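Saframycin Mx1 synthetase B (Legionella pneumophila subsp. pneumophila, PDB 3KXW) is a fatty acid AMP ligase, a member of the ANL superfamily with an AMP-binding domain. Local coordinates at residues Ala107-Lys115 / Leu172-Pro182. Sequence-based numbering, arbitrary orientation.
Sequences AQRIVTNSK and LQYTSGSTMHP
The serine- and threonine-rich loop after strand 169-174, which matches the P-loop-like phosphate-binding motif of ANL enzymes, is backed by helix 101-114 through Tyr174, Pro182 and Ile110. The side chain of Tyr174 lies about 9 Å from the bound 5'-O-[(S)-(dodecanoyloxy)(hydroxy)phosphoryl]adenosine. Ile110 spans one face of the Tyr174 ring: CG1 stands 3.8 Å from the ring centroid and only 10° off its normal, a CH-pi contact, while CD1 comes 3.7 Å from Tyr174 CG and CG2 reaches the CE2 side. With its CG1 anti to the carbonyl carbon (chi1 -76°), Ile110 also brings that carbon to 4.1 Å from Pro182 CB. At the phenol end, Ser114 CB approaches Tyr174 OH at 3.5 Å and Leu172 CD1 at 4.0 Å. One turn earlier, Arg109 rests its CB on Pro182 CD (3.7 Å), and NH1 gives Met180 O a weak bond of 3.1 Å, bent to an N-H...O angle of 128°. Selenomethionine Met180 folds back so that SE lies over one guanidinium face, offset toward the rim. Arg109 NE is salt-bridged to Asp105 of the same helix, adding no link to the loop. Buried Thr179 O meets Arg109 CD at 3.3 Å without a hydrogen-bonding partner, consistent with a mainly apolar grip at Tyr174 and Pro182.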
loop_
_atom_site.group_PDB
_atom_site.type_symbol
_atom_site.label_atom_id
_atom_site.label_comp_id
_atom_site.label_asym_id
_atom_site.label_seq_id
_atom_site.Cartn_x
_atom_site.Cartn_y
_atom_site.Cartn_z
ATOM N N ALA A 107 0.901 -16.456 -3.944
ATOM C CA ALA A 107 2.164 -16.966 -3.410
ATOM C C ALA A 107 2.819 -17.952 -4.377
ATOM O O ALA A 107 4.014 -17.884 -4.621
ATOM C CB ALA A 107 1.954 -17.610 -2.021
ATOM N N GLN A 108 2.046 -18.882 -4.928
ATOM C CA GLN A 108 2.616 -19.837 -5.867
ATOM C C GLN A 108 3.180 -19.149 -7.115
ATOM O O GLN A 108 4.222 -19.542 -7.642
ATOM C CB GLN A 108 1.568 -20.882 -6.287
ATOM C CG GLN A 108 2.041 -21.764 -7.439
ATOM C CD GLN A 108 3.163 -22.696 -7.017
ATOM O OE1 GLN A 108 4.323 -22.534 -7.415
ATOM N NE2 GLN A 108 2.828 -23.660 -6.182
ATOM N N ARG A 109 2.480 -18.135 -7.617
ATOM C CA ARG A 109 2.981 -17.431 -8.799
ATOM C C ARG A 109 4.263 -16.672 -8.473
ATOM O O ARG A 109 5.140 -16.562 -9.307
ATOM C CB ARG A 109 1.925 -16.485 -9.388
ATOM C CG ARG A 109 0.717 -17.187 -9.986
ATOM C CD ARG A 109 -0.440 -16.214 -10.246
ATOM N NE ARG A 109 -1.666 -16.970 -10.483
ATOM C CZ ARG A 109 -1.952 -17.551 -11.641
ATOM N NH1 ARG A 109 -1.125 -17.416 -12.669
ATOM N NH2 ARG A 109 -3.071 -18.252 -11.783
ATOM N N ILE A 110 4.364 -16.162 -7.252
ATOM C CA ILE A 110 5.568 -15.452 -6.824
ATOM C C ILE A 110 6.745 -16.421 -6.647
ATOM O O ILE A 110 7.875 -16.147 -7.063
ATOM C CB ILE A 110 5.294 -14.620 -5.564
ATOM C CG1 ILE A 110 4.507 -13.370 -5.955
ATOM C CG2 ILE A 110 6.595 -14.233 -4.865
ATOM C CD1 ILE A 110 4.046 -12.511 -4.772
ATOM N N VAL A 111 6.472 -17.581 -6.071
ATOM C CA VAL A 111 7.507 -18.604 -5.983
ATOM C C VAL A 111 8.015 -19.033 -7.359
ATOM O O VAL A 111 9.208 -19.170 -7.569
ATOM C CB VAL A 111 7.039 -19.829 -5.148
ATOM C CG1 VAL A 111 8.037 -21.022 -5.284
ATOM C CG2 VAL A 111 6.867 -19.420 -3.699
ATOM N N THR A 112 7.109 -19.237 -8.302
ATOM C CA THR A 112 7.531 -19.667 -9.629
ATOM C C THR A 112 8.394 -18.602 -10.314
ATOM O O THR A 112 9.366 -18.920 -10.981
ATOM C CB THR A 112 6.314 -19.999 -10.479
ATOM O OG1 THR A 112 5.557 -21.028 -9.810
ATOM C CG2 THR A 112 6.737 -20.478 -11.889
ATOM N N ASN A 113 8.018 -17.339 -10.146
ATOM C CA ASN A 113 8.748 -16.241 -10.761
ATOM C C ASN A 113 10.131 -16.041 -10.115
ATOM O O ASN A 113 11.151 -15.996 -10.808
ATOM C CB ASN A 113 7.899 -14.954 -10.708
ATOM C CG ASN A 113 8.575 -13.758 -11.379
ATOM O OD1 ASN A 113 9.016 -13.824 -12.531
ATOM N ND2 ASN A 113 8.650 -12.660 -10.660
ATOM N N SER A 114 10.155 -15.954 -8.788
ATOM C CA SER A 114 11.354 -15.528 -8.067
ATOM C C SER A 114 12.312 -16.669 -7.714
ATOM O O SER A 114 13.466 -16.410 -7.391
ATOM C CB SER A 114 10.969 -14.778 -6.785
ATOM O OG SER A 114 10.353 -15.648 -5.860
ATOM N N LYS A 115 11.819 -17.904 -7.737
ATOM C CA LYS A 115 12.639 -19.090 -7.445
ATOM C C LYS A 115 13.553 -18.958 -6.210
ATOM O O LYS A 115 14.775 -19.101 -6.299
ATOM C CB LYS A 115 13.463 -19.473 -8.674
ATOM C CG LYS A 115 12.588 -19.781 -9.887
ATOM C CD LYS A 115 13.395 -19.679 -11.182
ATOM C CE LYS A 115 12.686 -20.325 -12.378
ATOM N NZ LYS A 115 11.332 -19.778 -12.634
ATOM N N LEU A 172 12.675 -7.670 -3.747
ATOM C CA LEU A 172 11.640 -7.577 -4.752
ATOM C C LEU A 172 10.371 -7.062 -4.112
ATOM O O LEU A 172 9.926 -7.617 -3.121
ATOM C CB LEU A 172 11.364 -8.942 -5.356
ATOM C CG LEU A 172 12.522 -9.622 -6.072
ATOM C CD1 LEU A 172 12.046 -10.916 -6.764
ATOM C CD2 LEU A 172 13.185 -8.684 -7.071
ATOM N N GLN A 173 9.784 -6.008 -4.658
ATOM C CA GLN A 173 8.459 -5.650 -4.191
ATOM C C GLN A 173 7.411 -5.935 -5.259
ATOM O O GLN A 173 7.432 -5.361 -6.351
ATOM C CB GLN A 173 8.378 -4.213 -3.646
ATOM C CG GLN A 173 8.866 -3.080 -4.515
ATOM C CD GLN A 173 8.624 -1.678 -3.850
ATOM O OE1 GLN A 173 7.920 -1.582 -2.841
ATOM N NE2 GLN A 173 9.223 -0.616 -4.406
ATOM N N TYR A 174 6.513 -6.852 -4.937
ATOM C CA TYR A 174 5.463 -7.234 -5.870
ATOM C C TYR A 174 4.297 -6.265 -5.811
ATOM O O TYR A 174 3.822 -5.921 -4.729
ATOM C CB TYR A 174 5.025 -8.677 -5.603
ATOM C CG TYR A 174 6.002 -9.648 -6.195
ATOM C CD1 TYR A 174 5.842 -10.105 -7.485
ATOM C CD2 TYR A 174 7.105 -10.079 -5.482
ATOM C CE1 TYR A 174 6.738 -10.980 -8.047
ATOM C CE2 TYR A 174 8.011 -10.959 -6.036
ATOM C CZ TYR A 174 7.835 -11.395 -7.315
ATOM O OH TYR A 174 8.750 -12.262 -7.877
ATOM N N THR A 175 3.847 -5.795 -6.969
ATOM C CA THR A 175 2.801 -4.780 -6.994
ATOM C C THR A 175 1.450 -5.458 -7.012
ATOM O O THR A 175 1.361 -6.666 -7.239
ATOM C CB THR A 175 2.901 -3.894 -8.236
ATOM O OG1 THR A 175 2.752 -4.708 -9.404
ATOM C CG2 THR A 175 4.241 -3.191 -8.283
ATOM N N SER A 176 0.392 -4.689 -6.789
ATOM C CA SER A 176 -0.946 -5.219 -7.012
ATOM C C SER A 176 -1.195 -5.231 -8.515
ATOM O O SER A 176 -0.422 -4.670 -9.309
ATOM C CB SER A 176 -2.010 -4.366 -6.321
ATOM O OG SER A 176 -2.081 -3.080 -6.920
ATOM N N GLY A 177 -2.293 -5.842 -8.913
ATOM C CA GLY A 177 -2.569 -5.933 -10.315
ATOM C C GLY A 177 -1.649 -7.003 -10.840
ATOM O O GLY A 177 -0.950 -7.677 -10.073
ATOM N N SER A 178 -1.664 -7.166 -12.156
ATOM C CA SER A 178 -0.972 -8.261 -12.793
ATOM C C SER A 178 -1.146 -9.515 -11.951
ATOM O O SER A 178 -0.173 -10.194 -11.659
ATOM C CB SER A 178 0.511 -7.932 -12.965
ATOM O OG SER A 178 0.682 -6.798 -13.781
ATOM N N THR A 179 -2.382 -9.832 -11.563
ATOM C CA THR A 179 -2.595 -10.998 -10.709
ATOM C C THR A 179 -2.081 -12.271 -11.373
ATOM O O THR A 179 -1.622 -13.187 -10.684
ATOM C CB THR A 179 -4.070 -11.174 -10.314
ATOM O OG1 THR A 179 -4.883 -11.162 -11.494
ATOM C CG2 THR A 179 -4.509 -10.029 -9.413
HETATM N N MSE A 180 -2.117 -12.319 -12.705
HETATM C CA MSE A 180 -1.723 -13.537 -13.427
HETATM C C MSE A 180 -0.218 -13.714 -13.607
HETATM O O MSE A 180 0.273 -14.841 -13.642
HETATM C CB MSE A 180 -2.452 -13.646 -14.772
HETATM C CG MSE A 180 -3.993 -13.679 -14.630
HETATM SE SE MSE A 180 -4.677 -15.192 -13.511
HETATM C CE MSE A 180 -3.991 -16.655 -14.621
ATOM N N HIS A 181 0.517 -12.612 -13.732
ATOM C CA HIS A 181 1.976 -12.684 -13.731
ATOM C C HIS A 181 2.515 -11.572 -12.835
ATOM O O HIS A 181 2.914 -10.524 -13.319
ATOM C CB HIS A 181 2.534 -12.537 -15.148
ATOM C CG HIS A 181 2.100 -13.618 -16.088
ATOM N ND1 HIS A 181 2.669 -14.876 -16.095
ATOM C CD2 HIS A 181 1.158 -13.629 -17.062
ATOM C CE1 HIS A 181 2.094 -15.618 -17.027
ATOM N NE2 HIS A 181 1.173 -14.886 -17.627
ATOM N N PRO A 182 2.488 -11.791 -11.517
ATOM C CA PRO A 182 2.816 -10.722 -10.575
ATOM C C PRO A 182 4.164 -10.115 -10.921
ATOM O O PRO A 182 5.106 -10.854 -11.249
ATOM C CB PRO A 182 2.890 -11.447 -9.226
ATOM C CG PRO A 182 1.944 -12.588 -9.379
ATOM C CD PRO A 182 2.101 -13.037 -10.827
#